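Local coordinates for protein lipid A deacylase PagL (Pseudomonas aeruginosa, PDB 2ERV) that hydrolyses the ester bond at the 3 position of lipid A in the bacterial outer membrane, releasing a primary fatty acyl chain from lipopolysaccharide, at residues A[36-41]-A[65-70]; A[41-46]-A[60-65]; A[98-103]-A[127-132]. All blocks are in the same frame, centred on the assembly; numbering follows the deposited sequence.

Contact 1: residues A[36-41]-A[65-70]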
loop_
_atom_site.group_PDB
_atom_site.type_symbol
_atom_site.label_atom_id
_atom_site.label_comp_id
_atom_site.label_asym_id
_atom_site.label_seq_id
_atom_site.Cartn_x
_atom_site.Cartn_y
_atom_site.Cartn_z
ATOM N N ARG A 36 -6.029 -11.557 16.350
ATOM C CA ARG A 36 -6.861 -10.410 16.660
ATOM C C ARG A 36 -6.960 -9.590 15.387
ATOM O O ARG A 36 -6.065 -9.666 14.518
ATOM C CB ARG A 36 -6.229 -9.562 17.762
ATOM C CG ARG A 36 -4.760 -9.182 17.477
ATOM C CD ARG A 36 -4.170 -8.113 18.377
ATOM N NE ARG A 36 -2.796 -7.772 17.956
ATOM C CZ ARG A 36 -2.279 -6.540 17.972
ATOM N NH1 ARG A 36 -3.020 -5.492 18.333
ATOM N NH2 ARG A 36 -1.023 -6.339 17.596
ATOM N N LEU A 37 -8.046 -8.814 15.303
ATOM C CA LEU A 37 -8.190 -7.765 14.322
ATOM C C LEU A 37 -7.599 -6.493 14.918
ATOM O O LEU A 37 -7.844 -6.151 16.089
ATOM C CB LEU A 37 -9.656 -7.535 13.918
ATOM C CG LEU A 37 -9.900 -6.478 12.792
ATOM C CD1 LEU A 37 -9.404 -7.002 11.418
ATOM C CD2 LEU A 37 -11.399 -6.107 12.702
ATOM N N THR A 38 -6.823 -5.785 14.102
ATOM C CA THR A 38 -6.279 -4.497 14.499
ATOM C C THR A 38 -6.107 -3.616 13.264
ATOM O O THR A 38 -6.789 -3.859 12.254
ATOM C CB THR A 38 -4.963 -4.687 15.339
ATOM O OG1 THR A 38 -4.585 -3.402 15.862
ATOM C CG2 THR A 38 -3.765 -5.171 14.490
ATOM N N GLY A 39 -5.235 -2.603 13.326
ATOM C CA GLY A 39 -4.928 -1.834 12.113
ATOM C C GLY A 39 -3.960 -0.701 12.331
ATOM O O GLY A 39 -3.405 -0.518 13.454
ATOM N N TYR A 40 -3.753 0.065 11.260
ATOM C CA TYR A 40 -2.848 1.207 11.308
ATOM C C TYR A 40 -3.208 2.252 10.266
ATOM O O TYR A 40 -3.903 1.945 9.271
ATOM C CB TYR A 40 -1.373 0.787 11.221
ATOM C CG TYR A 40 -0.986 0.090 9.927
ATOM C CD1 TYR A 40 -1.150 -1.292 9.784
ATOM C CD2 TYR A 40 -0.468 0.809 8.865
ATOM C CE1 TYR A 40 -0.757 -1.949 8.582
ATOM C CE2 TYR A 40 -0.107 0.199 7.681
ATOM C CZ TYR A 40 -0.251 -1.169 7.538
ATOM O OH TYR A 40 0.152 -1.753 6.364
ATOM N N TRP A 41 -2.755 3.486 10.502
ATOM C CA TRP A 41 -2.934 4.520 9.515
ATOM C C TRP A 41 -1.675 4.469 8.687
ATOM O O TRP A 41 -0.606 4.427 9.237
ATOM C CB TRP A 41 -3.000 5.886 10.174
ATOM C CG TRP A 41 -4.180 6.082 11.050
ATOM C CD1 TRP A 41 -4.195 6.190 12.425
ATOM C CD2 TRP A 41 -5.531 6.214 10.620
ATOM N NE1 TRP A 41 -5.488 6.374 12.866
ATOM C CE2 TRP A 41 -6.326 6.413 11.776
ATOM C CE3 TRP A 41 -6.157 6.226 9.362
ATOM C CZ2 TRP A 41 -7.717 6.585 11.708
ATOM C CZ3 TRP A 41 -7.541 6.432 9.296
ATOM C CH2 TRP A 41 -8.300 6.606 10.464
ATOM N N VAL A 65 -5.729 0.985 7.407
ATOM C CA VAL A 65 -5.443 -0.382 6.965
ATOM C C VAL A 65 -5.792 -1.345 8.112
ATOM O O VAL A 65 -5.202 -1.255 9.190
ATOM C CB VAL A 65 -3.933 -0.563 6.599
ATOM C CG1 VAL A 65 -3.645 -1.981 6.103
ATOM C CG2 VAL A 65 -3.482 0.497 5.522
ATOM N N PHE A 66 -6.711 -2.265 7.867
ATOM C CA PHE A 66 -7.090 -3.298 8.854
ATOM C C PHE A 66 -6.112 -4.445 8.754
ATOM O O PHE A 66 -5.667 -4.783 7.671
ATOM C CB PHE A 66 -8.510 -3.813 8.564
ATOM C CG PHE A 66 -9.584 -2.809 8.957
ATOM C CD1 PHE A 66 -10.085 -2.785 10.265
ATOM C CD2 PHE A 66 -10.022 -1.858 8.043
ATOM C CE1 PHE A 66 -11.034 -1.842 10.645
ATOM C CE2 PHE A 66 -10.992 -0.910 8.409
ATOM C CZ PHE A 66 -11.488 -0.914 9.712
ATOM N N VAL A 67 -5.829 -5.070 9.892
ATOM C CA VAL A 67 -4.850 -6.148 9.918
ATOM C C VAL A 67 -5.435 -7.250 10.703
ATOM O O VAL A 67 -5.890 -7.016 11.831
ATOM C CB VAL A 67 -3.528 -5.657 10.615
ATOM C CG1 VAL A 67 -2.521 -6.803 10.844
ATOM C CG2 VAL A 67 -2.868 -4.555 9.766
ATOM N N TYR A 68 -5.393 -8.465 10.179
ATOM C CA TYR A 68 -5.608 -9.581 11.085
ATOM C C TYR A 68 -4.241 -10.199 11.404
ATOM O O TYR A 68 -3.554 -10.679 10.509
ATOM C CB TYR A 68 -6.577 -10.637 10.518
ATOM C CG TYR A 68 -6.967 -11.609 11.602
ATOM C CD1 TYR A 68 -8.072 -11.354 12.448
ATOM C CD2 TYR A 68 -6.193 -12.730 11.847
ATOM C CE1 TYR A 68 -8.423 -12.274 13.488
ATOM C CE2 TYR A 68 -6.489 -13.581 12.879
ATOM C CZ TYR A 68 -7.617 -13.346 13.689
ATOM O OH TYR A 68 -7.888 -14.232 14.686
ATOM N N GLU A 69 -3.878 -10.237 12.686
ATOM C CA GLU A 69 -2.561 -10.675 13.086
ATOM C C GLU A 69 -2.777 -11.968 13.819
ATOM O O GLU A 69 -3.469 -11.991 14.821
ATOM C CB GLU A 69 -1.909 -9.665 14.018
ATOM C CG GLU A 69 -0.555 -10.131 14.547
ATOM C CD GLU A 69 -0.090 -9.276 15.712
ATOM O OE1 GLU A 69 -0.642 -9.411 16.851
ATOM O OE2 GLU A 69 0.829 -8.460 15.483
ATOM N N PHE A 70 -2.211 -13.048 13.297
ATOM C CA PHE A 70 -2.323 -14.342 13.924
ATOM C C PHE A 70 -1.355 -14.477 15.118
ATOM O O PHE A 70 -0.281 -13.896 15.111
ATOM C CB PHE A 70 -1.988 -15.417 12.869
ATOM C CG PHE A 70 -2.990 -15.504 11.758
ATOM C CD1 PHE A 70 -4.090 -16.369 11.880
ATOM C CD2 PHE A 70 -2.861 -14.715 10.595
ATOM C CE1 PHE A 70 -5.047 -16.465 10.847
ATOM C CE2 PHE A 70 -3.822 -14.773 9.546
ATOM C CZ PHE A 70 -4.930 -15.659 9.677
#
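R36-W41 and V65-F70 form the end of a transmembrane β-hairpin that lies away from its turn, and the β-barrel wall is built from such antiparallel pairs. Three hydrogen-bonded pairs, R36 with E69, T38 with V67 and Y40 with V65, each make two backbone bonds, the shortest being T38 N to V67 O at 2.7 Å. Between them, at the non-hydrogen-bonded pair G39-F66, the strands draw close enough for G39 CA to lie 3.0 Å from V65 O.

The side chains sort cleanly onto two faces. On the one that carries R36, T38, Y40, V65, V67 and E69, the R36 and E69 side chains run side by side into a salt bridge. R36 approaches side-on: NE donates to E69 OE1 at 2.9 Å and NH2 reaches the same oxygen at 3.2 Å. OE1 lies in the guanidinium plane, but both nitrogens meet it from above one face of the carboxylate, the two planes being turned 59° apart. R36 NH1 is held separately by S28 OG.

Farther along, chi1 of 62° sets Y40 CG between its backbone N and carbonyl carbon, and the ring comes to rest over V65. V65 CB stands 3.9 Å from the ring centroid, a CH-pi contact, while V67 CG2 meets the ring edge at CE1, 3.6 Å away. On the opposite face Y68 lays its ring against the backbone, with CD1 3.3 Å from R36 O.

Y40 OH bonds E80 of strand 75-88 and its ring makes a cation-pi contact with K147 of strand 139-149 inside the barrel, whereas on the outer side F66 packs edge-to-face with W25.

Contact 2: residues A[41-46]-A[60-65]. With CXE (pentaethylene glycol monodecyl ether), chain D.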
loop_
_atom_site.group_PDB
_atom_site.type_symbol
_atom_site.label_atom_id
_atom_site.label_comp_id
_atom_site.label_asym_id
_atom_site.label_seq_id
_atom_site.Cartn_x
_atom_site.Cartn_y
_atom_site.Cartn_z
ATOM N N TRP A 41 -2.755 3.486 10.502
ATOM C CA TRP A 41 -2.934 4.520 9.515
ATOM C C TRP A 41 -1.675 4.469 8.687
ATOM O O TRP A 41 -0.606 4.427 9.237
ATOM C CB TRP A 41 -3.000 5.886 10.174
ATOM C CG TRP A 41 -4.180 6.082 11.050
ATOM C CD1 TRP A 41 -4.195 6.190 12.425
ATOM C CD2 TRP A 41 -5.531 6.214 10.620
ATOM N NE1 TRP A 41 -5.488 6.374 12.866
ATOM C CE2 TRP A 41 -6.326 6.413 11.776
ATOM C CE3 TRP A 41 -6.157 6.226 9.362
ATOM C CZ2 TRP A 41 -7.717 6.585 11.708
ATOM C CZ3 TRP A 41 -7.541 6.432 9.296
ATOM C CH2 TRP A 41 -8.300 6.606 10.464
ATOM N N ASP A 42 -1.813 4.512 7.378
ATOM C CA ASP A 42 -0.657 4.354 6.501
ATOM C C ASP A 42 -0.537 5.569 5.539
ATOM O O ASP A 42 -1.462 5.856 4.759
ATOM C CB ASP A 42 -0.776 3.052 5.710
ATOM C CG ASP A 42 0.560 2.620 5.125
ATOM O OD1 ASP A 42 1.581 2.757 5.825
ATOM O OD2 ASP A 42 0.708 2.114 4.005
ATOM N N ALA A 43 0.591 6.261 5.617
ATOM C CA ALA A 43 0.934 7.367 4.697
ATOM C C ALA A 43 2.038 6.880 3.735
ATOM O O ALA A 43 3.017 6.252 4.170
ATOM C CB ALA A 43 1.409 8.585 5.487
ATOM N N GLY A 44 1.872 7.146 2.441
ATOM C CA GLY A 44 2.773 6.582 1.448
ATOM C C GLY A 44 3.215 7.629 0.448
ATOM O O GLY A 44 2.420 8.472 0.002
ATOM N N TYR A 45 4.496 7.601 0.108
ATOM C CA TYR A 45 4.956 8.427 -0.986
ATOM C C TYR A 45 5.495 7.434 -2.048
ATOM O O TYR A 45 6.369 6.652 -1.728
ATOM C CB TYR A 45 6.056 9.416 -0.524
ATOM C CG TYR A 45 6.855 9.802 -1.715
ATOM C CD1 TYR A 45 6.303 10.618 -2.706
ATOM C CD2 TYR A 45 8.117 9.240 -1.942
ATOM C CE1 TYR A 45 7.012 10.916 -3.855
ATOM C CE2 TYR A 45 8.843 9.523 -3.102
ATOM C CZ TYR A 45 8.278 10.365 -4.054
ATOM O OH TYR A 45 8.987 10.637 -5.222
ATOM N N THR A 46 4.990 7.467 -3.284
ATOM C CA THR A 46 5.358 6.416 -4.263
ATOM C C THR A 46 5.913 7.084 -5.473
ATOM O O THR A 46 5.371 8.092 -5.915
ATOM C CB THR A 46 4.132 5.538 -4.655
ATOM O OG1 THR A 46 3.573 4.929 -3.464
ATOM C CG2 THR A 46 4.535 4.366 -5.568
ATOM N N LEU A 60 0.952 10.633 -3.422
ATOM C CA LEU A 60 0.904 10.720 -1.968
ATOM C C LEU A 60 -0.420 10.051 -1.615
ATOM O O LEU A 60 -1.449 10.368 -2.191
ATOM C CB LEU A 60 0.841 12.183 -1.522
ATOM C CG LEU A 60 2.024 12.993 -0.970
ATOM C CD1 LEU A 60 3.396 12.460 -1.371
ATOM C CD2 LEU A 60 1.906 14.541 -1.283
ATOM N N SER A 61 -0.385 9.129 -0.669
ATOM C CA SER A 61 -1.605 8.405 -0.322
ATOM C C SER A 61 -1.732 8.252 1.186
ATOM O O SER A 61 -0.757 8.357 1.949
ATOM C CB SER A 61 -1.578 7.040 -1.021
ATOM O OG SER A 61 -0.448 6.339 -0.579
ATOM N N PHE A 62 -2.960 8.067 1.629
ATOM C CA PHE A 62 -3.242 7.885 3.013
ATOM C C PHE A 62 -4.427 6.923 3.177
ATOM O O PHE A 62 -5.447 7.097 2.530
ATOM C CB PHE A 62 -3.588 9.220 3.670
ATOM C CG PHE A 62 -3.854 9.085 5.127
ATOM C CD1 PHE A 62 -2.801 9.066 6.030
ATOM C CD2 PHE A 62 -5.158 8.910 5.591
ATOM C CE1 PHE A 62 -3.040 8.899 7.375
ATOM C CE2 PHE A 62 -5.389 8.749 6.945
ATOM C CZ PHE A 62 -4.337 8.761 7.826
ATOM N N ALA A 63 -4.276 5.906 4.032
ATOM C CA ALA A 63 -5.296 4.868 4.205
ATOM C C ALA A 63 -5.356 4.348 5.622
ATOM O O ALA A 63 -4.294 4.177 6.261
ATOM C CB ALA A 63 -5.028 3.655 3.213
ATOM N N PRO A 64 -6.580 4.093 6.127
ATOM C CA PRO A 64 -6.729 3.186 7.258
ATOM C C PRO A 64 -6.503 1.793 6.698
ATOM O O PRO A 64 -6.987 1.476 5.588
ATOM C CB PRO A 64 -8.205 3.369 7.700
ATOM C CG PRO A 64 -8.939 3.955 6.476
ATOM C CD PRO A 64 -7.885 4.623 5.658
ATOM N N VAL A 65 -5.729 0.985 7.407
ATOM C CA VAL A 65 -5.443 -0.382 6.965
ATOM C C VAL A 65 -5.792 -1.345 8.112
ATOM O O VAL A 65 -5.202 -1.255 9.190
ATOM C CB VAL A 65 -3.933 -0.563 6.599
ATOM C CG1 VAL A 65 -3.645 -1.981 6.103
ATOM C CG2 VAL A 65 -3.482 0.497 5.522
HETATM C C15 CXE D . -8.326 4.387 16.797
HETATM C C16 CXE D . -8.889 3.557 15.640
HETATM O O17 CXE D . -9.048 4.374 14.478
HETATM C C18 CXE D . -10.323 4.231 13.870
HETATM C C19 CXE D . -10.217 3.416 12.587
HETATM O O20 CXE D . -10.970 4.025 11.517
HETATM C C21 CXE D . -11.573 3.061 10.656
HETATM C C22 CXE D . -12.276 3.777 9.522
HETATM O O23 CXE D . -12.236 2.977 8.343
HETATM C C24 CXE D . -12.805 3.689 7.243
HETATM C C25 CXE D . -13.143 2.749 6.092
HETATM O O26 CXE D . -13.443 3.555 4.954
HETATM O O HOH W 1 1.494 6.675 -2.703
#
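G44 O takes two donors: the backbone S61 N at 3.0 Å and, more weakly, a water at 3.4 Å. That same water is bonded to T46 OG1 at 2.8 Å and to S61 OG at 2.9 Å, so it ties the two strands together through side chains as well as backbone. S61 OG has a further partner in E105 OE2 of strand 102-114, inside the barrel.

The pairing is regular. G44 N returns a bond to S61 O, and D42 and A63 exchange two more, of which D42 N to A63 O, at 2.7 Å, is the shortest between 41-46 and 60-65. P64 has no N-H to offer, but it falls opposite W41 in a non-hydrogen-bonded pair, where the pairing with 41-46 asks for none.

Aromatic and apolar groups gather on the face of W41, A43, Y45, L60, F62 and P64. With chi1 at -178°, F62 CG stands anti to its backbone N, and the ring lies beside the W41 indole; CZ touches W41 CE3 at 3.5 Å. The two six-membered rings are nearly parallel, at 16°, yet slid so far apart that they barely overlap, their centroids being 5.5 Å apart. P64 CB presses against W41 CZ3 on the indole's six-membered ring. A detergent molecule continues this surface, its ether O17 3.8 Å from W41 CZ2, with another ether oxygen near P64 CG.

On the other face the D42 side chain points inward, where OD2 makes salt bridges to R107 and R18 and OD1 bonds S22. The positive charges of the two arginines probably stabilise a deprotonated carboxylate. Such alternation, with aromatic and aliphatic groups outward to the hydrophobic surround and a charged network inward, is characteristic of a transmembrane β-barrel wall.

Contact 3: residues A[98-103]-A[127-132]; sequences LGSSLN and YSNAGL
N129 and S100 share the same first torsion, chi1 64° and 63°, setting N129 CG and S100 OG each between its own backbone N and carbonyl carbon; from these positions the N129 amide and the S100 hydroxyl meet. N129 ND2 donates to S100 OG at 3.2 Å, with an N-H...O angle of 142°, and the oxygen sits somewhat tilted from the amide plane. S100 OG in turn gives its proton to L102 O at 2.6 Å, which fixes the rotation of the hydroxyl and directs it to accept from N129. The amide nitrogen also bonds K133 O, while its oxygen takes a weak bond from G131 N inside the type I' turn N129-L132.

N103 packs alongside on the 127-132 segment. Its side-chain oxygen, N103 OD1, lies 3.1 Å from S128 C and 3.6 Å from N129 CB. N103 ND2 turns back to S100 O at 2.9 Å, bracing the bend of the 98-103 segment. N129, critical for activity, is thus held by bonds at both ends of its amide directly after the catalytic S128, whose OG bonds H126 NE2 of the charge relay system.

Backbone bonds set this corner into the barrel: N103 pairs with A86 of strand 75-88, S128 with F104 of strand 102-114, and Y127 with I139 of strand 139-149, and the Y127 ring packs edge-to-face with F88.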
loop_
_atom_site.group_PDB
_atom_site.type_symbol
_atom_site.label_atom_id
_atom_site.label_comp_id
_atom_site.label_asym_id
_atom_site.label_seq_id
_atom_site.Cartn_x
_atom_site.Cartn_y
_atom_site.Cartn_z
ATOM N N LEU A 98 -4.991 7.770 -16.103
ATOM C CA LEU A 98 -5.881 7.676 -14.947
ATOM C C LEU A 98 -7.117 8.578 -15.020
ATOM O O LEU A 98 -8.085 8.378 -14.270
ATOM C CB LEU A 98 -5.113 8.012 -13.685
ATOM C CG LEU A 98 -3.866 7.171 -13.389
ATOM C CD1 LEU A 98 -3.273 7.678 -12.113
ATOM C CD2 LEU A 98 -4.338 5.732 -13.252
ATOM N N GLY A 99 -7.058 9.609 -15.864
ATOM C CA GLY A 99 -8.176 10.557 -15.985
ATOM C C GLY A 99 -8.107 11.675 -14.969
ATOM O O GLY A 99 -8.207 12.859 -15.316
ATOM N N SER A 100 -7.927 11.296 -13.713
ATOM C CA SER A 100 -7.816 12.238 -12.613
ATOM C C SER A 100 -6.510 12.020 -11.829
ATOM O O SER A 100 -5.984 10.905 -11.790
ATOM C CB SER A 100 -9.009 12.086 -11.675
ATOM O OG SER A 100 -9.067 10.805 -11.074
ATOM N N SER A 101 -6.019 13.096 -11.218
ATOM C CA SER A 101 -4.923 13.099 -10.252
ATOM C C SER A 101 -5.385 12.416 -8.970
ATOM O O SER A 101 -4.656 11.600 -8.393
ATOM C CB SER A 101 -4.519 14.548 -9.894
ATOM O OG SER A 101 -3.785 14.527 -8.636
ATOM N N LEU A 102 -6.600 12.733 -8.527
ATOM C CA LEU A 102 -7.166 12.138 -7.323
ATOM C C LEU A 102 -7.789 10.765 -7.596
ATOM O O LEU A 102 -8.553 10.590 -8.581
ATOM C CB LEU A 102 -8.234 13.034 -6.702
ATOM C CG LEU A 102 -7.943 14.513 -6.443
ATOM C CD1 LEU A 102 -9.207 15.128 -5.805
ATOM C CD2 LEU A 102 -6.755 14.647 -5.526
ATOM N N ASN A 103 -7.476 9.804 -6.711
ATOM C CA ASN A 103 -7.855 8.414 -6.931
ATOM C C ASN A 103 -8.041 7.727 -5.599
ATOM O O ASN A 103 -7.472 8.171 -4.593
ATOM C CB ASN A 103 -6.779 7.664 -7.746
ATOM C CG ASN A 103 -6.815 7.989 -9.231
ATOM O OD1 ASN A 103 -7.628 7.429 -9.963
ATOM N ND2 ASN A 103 -5.948 8.897 -9.681
ATOM N N TYR A 127 -5.157 1.578 -7.867
ATOM C CA TYR A 127 -5.601 2.955 -7.794
ATOM C C TYR A 127 -6.530 3.229 -8.972
ATOM O O TYR A 127 -6.172 2.938 -10.113
ATOM C CB TYR A 127 -4.391 3.908 -7.923
ATOM C CG TYR A 127 -3.377 3.792 -6.804
ATOM C CD1 TYR A 127 -3.463 4.622 -5.679
ATOM C CD2 TYR A 127 -2.330 2.866 -6.881
ATOM C CE1 TYR A 127 -2.517 4.529 -4.637
ATOM C CE2 TYR A 127 -1.364 2.782 -5.853
ATOM C CZ TYR A 127 -1.480 3.612 -4.739
ATOM O OH TYR A 127 -0.549 3.541 -3.708
ATOM N N SER A 128 -7.722 3.765 -8.707
ATOM C CA SER A 128 -8.627 4.183 -9.812
ATOM C C SER A 128 -9.663 5.137 -9.245
ATOM O O SER A 128 -9.644 5.373 -8.070
ATOM C CB SER A 128 -9.263 2.999 -10.549
ATOM O OG SER A 128 -9.978 2.169 -9.634
ATOM N N ASN A 129 -10.567 5.662 -10.075
ATOM C CA ASN A 129 -11.439 6.755 -9.645
ATOM C C ASN A 129 -12.937 6.385 -9.652
ATOM O O ASN A 129 -13.817 7.259 -9.496
ATOM C CB ASN A 129 -11.123 8.062 -10.450
ATOM C CG ASN A 129 -11.418 7.931 -11.956
ATOM O OD1 ASN A 129 -12.441 7.343 -12.371
ATOM N ND2 ASN A 129 -10.541 8.475 -12.773
ATOM N N ALA A 130 -13.207 5.083 -9.751
ATOM C CA ALA A 130 -14.553 4.514 -9.741
ATOM C C ALA A 130 -15.430 5.010 -10.891
ATOM O O ALA A 130 -16.669 5.054 -10.755
ATOM C CB ALA A 130 -15.227 4.732 -8.413
ATOM N N GLY A 131 -14.790 5.349 -12.012
ATOM C CA GLY A 131 -15.491 5.758 -13.249
ATOM C C GLY A 131 -15.830 7.235 -13.316
ATOM O O GLY A 131 -16.472 7.723 -14.285
ATOM N N LEU A 132 -15.362 7.954 -12.297
ATOM C CA LEU A 132 -15.712 9.342 -12.068
ATOM C C LEU A 132 -14.950 10.318 -12.968
ATOM O O LEU A 132 -15.359 11.461 -13.142
ATOM C CB LEU A 132 -15.500 9.690 -10.588
ATOM C CG LEU A 132 -16.488 9.079 -9.593
ATOM C CD1 LEU A 132 -16.064 9.474 -8.172
ATOM C CD2 LEU A 132 -17.919 9.538 -9.866
#

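How the contacts relate
Followed from the N terminus, strand 35-48 is the first to enter these contacts, and contacts 1 and 2 both join it to strand 57-70. Contact 2 closes the inner loop of 13 residues, and contact 1, which shares W41 and V65 with it, closes the outer one; the two are consecutive lengths of a single hairpin, nested in sequence. Contact 3 follows in series; its loop holds most of the hairpin of strands 102-114 and 119-128, including H126, and it closes at S128 and N129. Its centre lies about 27 Å from that of contact 1. Contact 2 touches contact 3 by packing inside the barrel, where S61 OG is 4.2 Å from Y127 OH.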